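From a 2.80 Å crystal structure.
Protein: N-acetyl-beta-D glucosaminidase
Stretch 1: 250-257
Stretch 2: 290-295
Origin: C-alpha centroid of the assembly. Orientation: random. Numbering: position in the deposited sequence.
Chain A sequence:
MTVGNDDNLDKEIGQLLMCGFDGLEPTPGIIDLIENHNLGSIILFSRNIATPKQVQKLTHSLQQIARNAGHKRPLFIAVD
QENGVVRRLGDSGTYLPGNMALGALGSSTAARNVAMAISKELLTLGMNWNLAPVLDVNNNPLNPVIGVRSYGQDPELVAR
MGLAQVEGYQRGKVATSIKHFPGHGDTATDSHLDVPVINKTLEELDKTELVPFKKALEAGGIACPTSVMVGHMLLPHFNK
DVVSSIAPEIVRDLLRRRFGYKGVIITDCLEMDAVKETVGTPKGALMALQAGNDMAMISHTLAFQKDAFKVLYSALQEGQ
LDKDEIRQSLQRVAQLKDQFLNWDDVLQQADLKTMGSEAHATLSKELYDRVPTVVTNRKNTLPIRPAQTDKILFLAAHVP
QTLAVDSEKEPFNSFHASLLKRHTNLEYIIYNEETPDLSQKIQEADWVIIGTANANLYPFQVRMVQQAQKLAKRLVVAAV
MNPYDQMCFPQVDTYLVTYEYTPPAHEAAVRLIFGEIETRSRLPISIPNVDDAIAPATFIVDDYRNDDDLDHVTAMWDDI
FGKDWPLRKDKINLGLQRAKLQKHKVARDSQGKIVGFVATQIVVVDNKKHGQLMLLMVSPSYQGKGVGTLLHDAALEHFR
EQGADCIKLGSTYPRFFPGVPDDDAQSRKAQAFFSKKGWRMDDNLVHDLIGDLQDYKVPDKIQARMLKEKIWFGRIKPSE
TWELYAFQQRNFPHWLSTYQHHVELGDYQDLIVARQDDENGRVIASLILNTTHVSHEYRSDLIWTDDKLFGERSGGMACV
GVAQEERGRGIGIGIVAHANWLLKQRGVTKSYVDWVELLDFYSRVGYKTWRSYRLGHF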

ATOM      1  N   ILE A 250      -2.449  11.726 -23.129  1.00 66.30           N
ATOM      2  CA  ILE A 250      -1.363  11.349 -22.229  1.00 64.11           C
ATOM      3  C   ILE A 250      -0.926  12.521 -21.352  1.00 64.19           C
ATOM      4  O   ILE A 250      -0.771  12.373 -20.146  1.00 65.90           O
ATOM      5  CB  ILE A 250      -0.147  10.842 -23.029  1.00 62.47           C
ATOM      6  CG1 ILE A 250      -0.525   9.609 -23.867  1.00 60.21           C
ATOM      7  CG2 ILE A 250       1.031  10.553 -22.106  1.00 63.10           C
ATOM      8  CD1 ILE A 250      -0.978   8.407 -23.072  1.00 59.94           C
ATOM      9  N   VAL A 251      -0.728  13.685 -21.959  1.00 64.86           N
ATOM     10  CA  VAL A 251      -0.177  14.830 -21.240  1.00 65.96           C
ATOM     11  C   VAL A 251      -1.232  15.515 -20.368  1.00 67.73           C
ATOM     12  O   VAL A 251      -1.091  15.547 -19.151  1.00 70.53           O
ATOM     13  CB  VAL A 251       0.471  15.847 -22.204  1.00 65.54           C
ATOM     14  CG1 VAL A 251       1.035  17.036 -21.435  1.00 66.38           C
ATOM     15  CG2 VAL A 251       1.565  15.174 -23.022  1.00 64.93           C
ATOM     16  N   ARG A 252      -2.285  16.052 -20.981  1.00 67.60           N
ATOM     17  CA  ARG A 252      -3.306  16.800 -20.235  1.00 68.70           C
ATOM     18  C   ARG A 252      -4.184  15.876 -19.398  1.00 68.83           C
ATOM     19  O   ARG A 252      -4.273  16.023 -18.178  1.00 67.62           O
ATOM     20  CB  ARG A 252      -4.187  17.624 -21.183  1.00 68.90           C
ATOM     21  N   ASP A 253      -4.818  14.920 -20.068  1.00 68.50           N
ATOM     22  CA  ASP A 253      -5.816  14.054 -19.440  1.00 66.87           C
ATOM     23  C   ASP A 253      -5.256  13.185 -18.320  1.00 64.49           C
ATOM     24  O   ASP A 253      -5.934  12.941 -17.324  1.00 64.63           O
ATOM     25  CB  ASP A 253      -6.472  13.150 -20.489  1.00 67.72           C
ATOM     26  CG  ASP A 253      -7.271  13.926 -21.515  1.00 69.59           C
ATOM     27  OD1 ASP A 253      -7.304  15.176 -21.427  1.00 69.80           O
ATOM     28  OD2 ASP A 253      -7.860  13.281 -22.413  1.00 70.22           O
ATOM     29  N   LEU A 254      -4.029  12.707 -18.482  1.00 62.92           N
ATOM     30  CA  LEU A 254      -3.479  11.744 -17.543  1.00 62.01           C
ATOM     31  C   LEU A 254      -2.609  12.428 -16.496  1.00 62.31           C
ATOM     32  O   LEU A 254      -2.874  12.327 -15.296  1.00 60.89           O
ATOM     33  CB  LEU A 254      -2.682  10.679 -18.289  1.00 61.07           C
ATOM     34  CG  LEU A 254      -2.481   9.371 -17.533  1.00 62.51           C
ATOM     35  CD1 LEU A 254      -3.811   8.666 -17.288  1.00 63.24           C
ATOM     36  CD2 LEU A 254      -1.523   8.474 -18.302  1.00 63.29           C
ATOM     37  N   LEU A 255      -1.581  13.133 -16.952  1.00 61.77           N
ATOM     38  CA  LEU A 255      -0.618  13.740 -16.040  1.00 62.53           C
ATOM     39  C   LEU A 255      -1.208  14.949 -15.308  1.00 61.61           C
ATOM     40  O   LEU A 255      -1.066  15.077 -14.096  1.00 60.66           O
ATOM     41  CB  LEU A 255       0.653  14.135 -16.800  1.00 62.91           C
ATOM     42  CG  LEU A 255       1.890  14.447 -15.961  1.00 63.72           C
ATOM     43  CD1 LEU A 255       2.169  13.332 -14.964  1.00 63.68           C
ATOM     44  CD2 LEU A 255       3.099  14.674 -16.857  1.00 64.18           C
ATOM     45  N   ARG A 256      -1.889  15.818 -16.045  1.00 64.97           N
ATOM     46  CA  ARG A 256      -2.417  17.058 -15.483  1.00 66.40           C
ATOM     47  C   ARG A 256      -3.745  16.846 -14.756  1.00 65.80           C
ATOM     48  O   ARG A 256      -3.879  17.220 -13.595  1.00 64.68           O
ATOM     49  CB  ARG A 256      -2.566  18.119 -16.582  1.00 66.61           C
ATOM     50  CG  ARG A 256      -2.680  19.545 -16.068  1.00 68.48           C
ATOM     51  CD  ARG A 256      -1.383  20.031 -15.448  1.00 69.23           C
ATOM     52  NE  ARG A 256      -0.432  20.530 -16.434  1.00 70.61           N
ATOM     53  CZ  ARG A 256       0.831  20.851 -16.161  1.00 72.41           C
ATOM     54  NH1 ARG A 256       1.318  20.709 -14.930  1.00 72.59           N
ATOM     55  NH2 ARG A 256       1.621  21.303 -17.130  1.00 72.89           N
ATOM     56  N   ARG A 257      -4.716  16.243 -15.436  1.00 64.95           N
ATOM     57  CA  ARG A 257      -6.046  16.052 -14.857  1.00 67.57           C
ATOM     58  C   ARG A 257      -6.090  14.907 -13.833  1.00 65.68           C
ATOM     59  O   ARG A 257      -6.221  15.163 -12.638  1.00 66.29           O
ATOM     60  CB  ARG A 257      -7.095  15.866 -15.964  1.00 72.73           C
ATOM     61  CG  ARG A 257      -8.489  15.515 -15.459  1.00 78.42           C
ATOM     62  CD  ARG A 257      -9.613  16.153 -16.274  1.00 82.80           C
ATOM     63  NE  ARG A 257      -9.369  16.133 -17.720  1.00 86.42           N
ATOM     64  CZ  ARG A 257      -9.286  17.208 -18.508  1.00 88.18           C
ATOM     65  NH1 ARG A 257      -9.433  18.441 -18.022  1.00 90.17           N
ATOM     66  NH2 ARG A 257      -9.059  17.049 -19.809  1.00 87.75           N
ATOM     67  N   GLN A 290       0.432  22.085 -27.512  1.00 86.19           N
ATOM     68  CA  GLN A 290      -1.012  21.882 -27.675  1.00 86.97           C
ATOM     69  C   GLN A 290      -1.524  20.754 -26.777  1.00 84.11           C
ATOM     70  O   GLN A 290      -2.629  20.836 -26.239  1.00 83.30           O
ATOM     71  CB  GLN A 290      -1.367  21.587 -29.139  1.00 87.89           C
ATOM     72  CG  GLN A 290      -1.495  22.832 -30.006  1.00 88.03           C
ATOM     73  CD  GLN A 290      -1.595  22.525 -31.494  1.00 87.91           C
ATOM     74  OE1 GLN A 290      -1.133  21.482 -31.966  1.00 84.69           O
ATOM     75  NE2 GLN A 290      -2.191  23.447 -32.244  1.00 87.01           N
ATOM     76  N   ALA A 291      -0.713  19.710 -26.614  1.00 79.15           N
ATOM     77  CA  ALA A 291      -1.070  18.567 -25.768  1.00 77.00           C
ATOM     78  C   ALA A 291      -1.107  18.896 -24.272  1.00 74.62           C
ATOM     79  O   ALA A 291      -1.726  18.169 -23.496  1.00 73.78           O
ATOM     80  CB  ALA A 291      -0.120  17.405 -26.020  1.00 77.18           C
ATOM     81  N   GLY A 292      -0.448  19.983 -23.874  1.00 74.27           N
ATOM     82  CA  GLY A 292      -0.434  20.418 -22.478  1.00 71.87           C
ATOM     83  C   GLY A 292       0.951  20.498 -21.859  1.00 70.93           C
ATOM     84  O   GLY A 292       1.078  20.849 -20.682  1.00 73.65           O
ATOM     85  N   ASN A 293       1.987  20.157 -22.628  1.00 67.67           N
ATOM     86  CA  ASN A 293       3.366  20.350 -22.186  1.00 66.36           C
ATOM     87  C   ASN A 293       3.626  21.824 -21.897  1.00 69.02           C
ATOM     88  O   ASN A 293       3.113  22.702 -22.599  1.00 71.41           O
ATOM     89  CB  ASN A 293       4.362  19.874 -23.248  1.00 63.95           C
ATOM     90  CG  ASN A 293       4.501  18.364 -23.297  1.00 64.45           C
ATOM     91  OD1 ASN A 293       5.268  17.779 -22.531  1.00 66.08           O
ATOM     92  ND2 ASN A 293       3.790  17.728 -24.221  1.00 62.53           N
ATOM     93  N   ASP A 294       4.412  22.093 -20.858  1.00 67.82           N
ATOM     94  CA  ASP A 294       4.854  23.449 -20.569  1.00 67.42           C
ATOM     95  C   ASP A 294       6.121  23.807 -21.341  1.00 67.19           C
ATOM     96  O   ASP A 294       6.453  24.978 -21.463  1.00 64.68           O
ATOM     97  CB  ASP A 294       5.123  23.613 -19.072  1.00 69.65           C
ATOM     98  CG  ASP A 294       3.863  23.554 -18.239  1.00 70.88           C
ATOM     99  OD1 ASP A 294       2.860  24.190 -18.617  1.00 73.79           O
ATOM    100  OD2 ASP A 294       3.873  22.876 -17.193  1.00 72.41           O
ATOM    101  N   MET A 295       6.837  22.810 -21.853  1.00 68.80           N
ATOM    102  CA  MET A 295       8.181  23.046 -22.366  1.00 73.47           C
ATOM    103  C   MET A 295       8.538  22.083 -23.495  1.00 77.16           C
ATOM    104  O   MET A 295       8.115  20.923 -23.485  1.00 78.97           O
ATOM    105  CB  MET A 295       9.184  22.908 -21.214  1.00 74.95           C
ATOM    106  CG  MET A 295      10.431  23.764 -21.351  1.00 77.09           C
ATOM    107  SD  MET A 295      11.305  24.003 -19.791  1.00 79.17           S
ATOM    108  CE  MET A 295      10.088  24.955 -18.892  1.00 77.20           C
TER

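Val251 and Arg256 carry most of this contact from the helical stretch, and Ala291 and Gly292 receive much of it. The closest pair of CA atoms across the stretches is that of Arg252 and Gly292, 5.1 Å apart.

Val251 has the largest covered area. Its CA-to-CB bond points toward the other stretch, and chi1 is t. Its side chain packs on the turn that follows the second helix. Val251 CB sits 3.4 Å from the carbonyl O of Ala291. Val251 CG1 lies 3.5 Å from Gly292 C and 3.5 Å from Asn293 N, so this methyl rests against backbone. Val251 CG2 reaches Ala291 CB at 4.1 Å, an apolar contact, and comes within 3.6 Å of Asn293 ND2.

Gly292 is the first residue to leave helical geometry, with phi of 121°. A CB there would be jammed against the carbonyl O of Ala291, which by itself calls for glycine. It would also point toward the first helix, 3.4 Å from Val251 CG1 and 3.5 Å from Arg252 CB. The bare backbone lets the two stretches approach closely. The side chain of Arg252 is not modelled beyond CB, so nothing can be said of its guanidinium.

Arg256 lies one helical turn or so beyond Arg252, and its CA-to-CB bond, like that of Val251, points toward the other stretch. Arg256 NH2 donates a hydrogen bond to Asp294 OD2 at 2.7 Å, with an angle of 143° at the hydrogen. The pair is a salt bridge, so opposite charges reinforce the bond. The carboxylate oxygen meets the guanidinium at its edge, near its plane. Gly292 O is also near that edge, 3.6 Å from Arg256 NH2. The CA-to-CB bond of Asp294 points sideways, but the end of the side chain comes nearer to meet the arginine. Both residues also hydrogen-bond elsewhere in the structure.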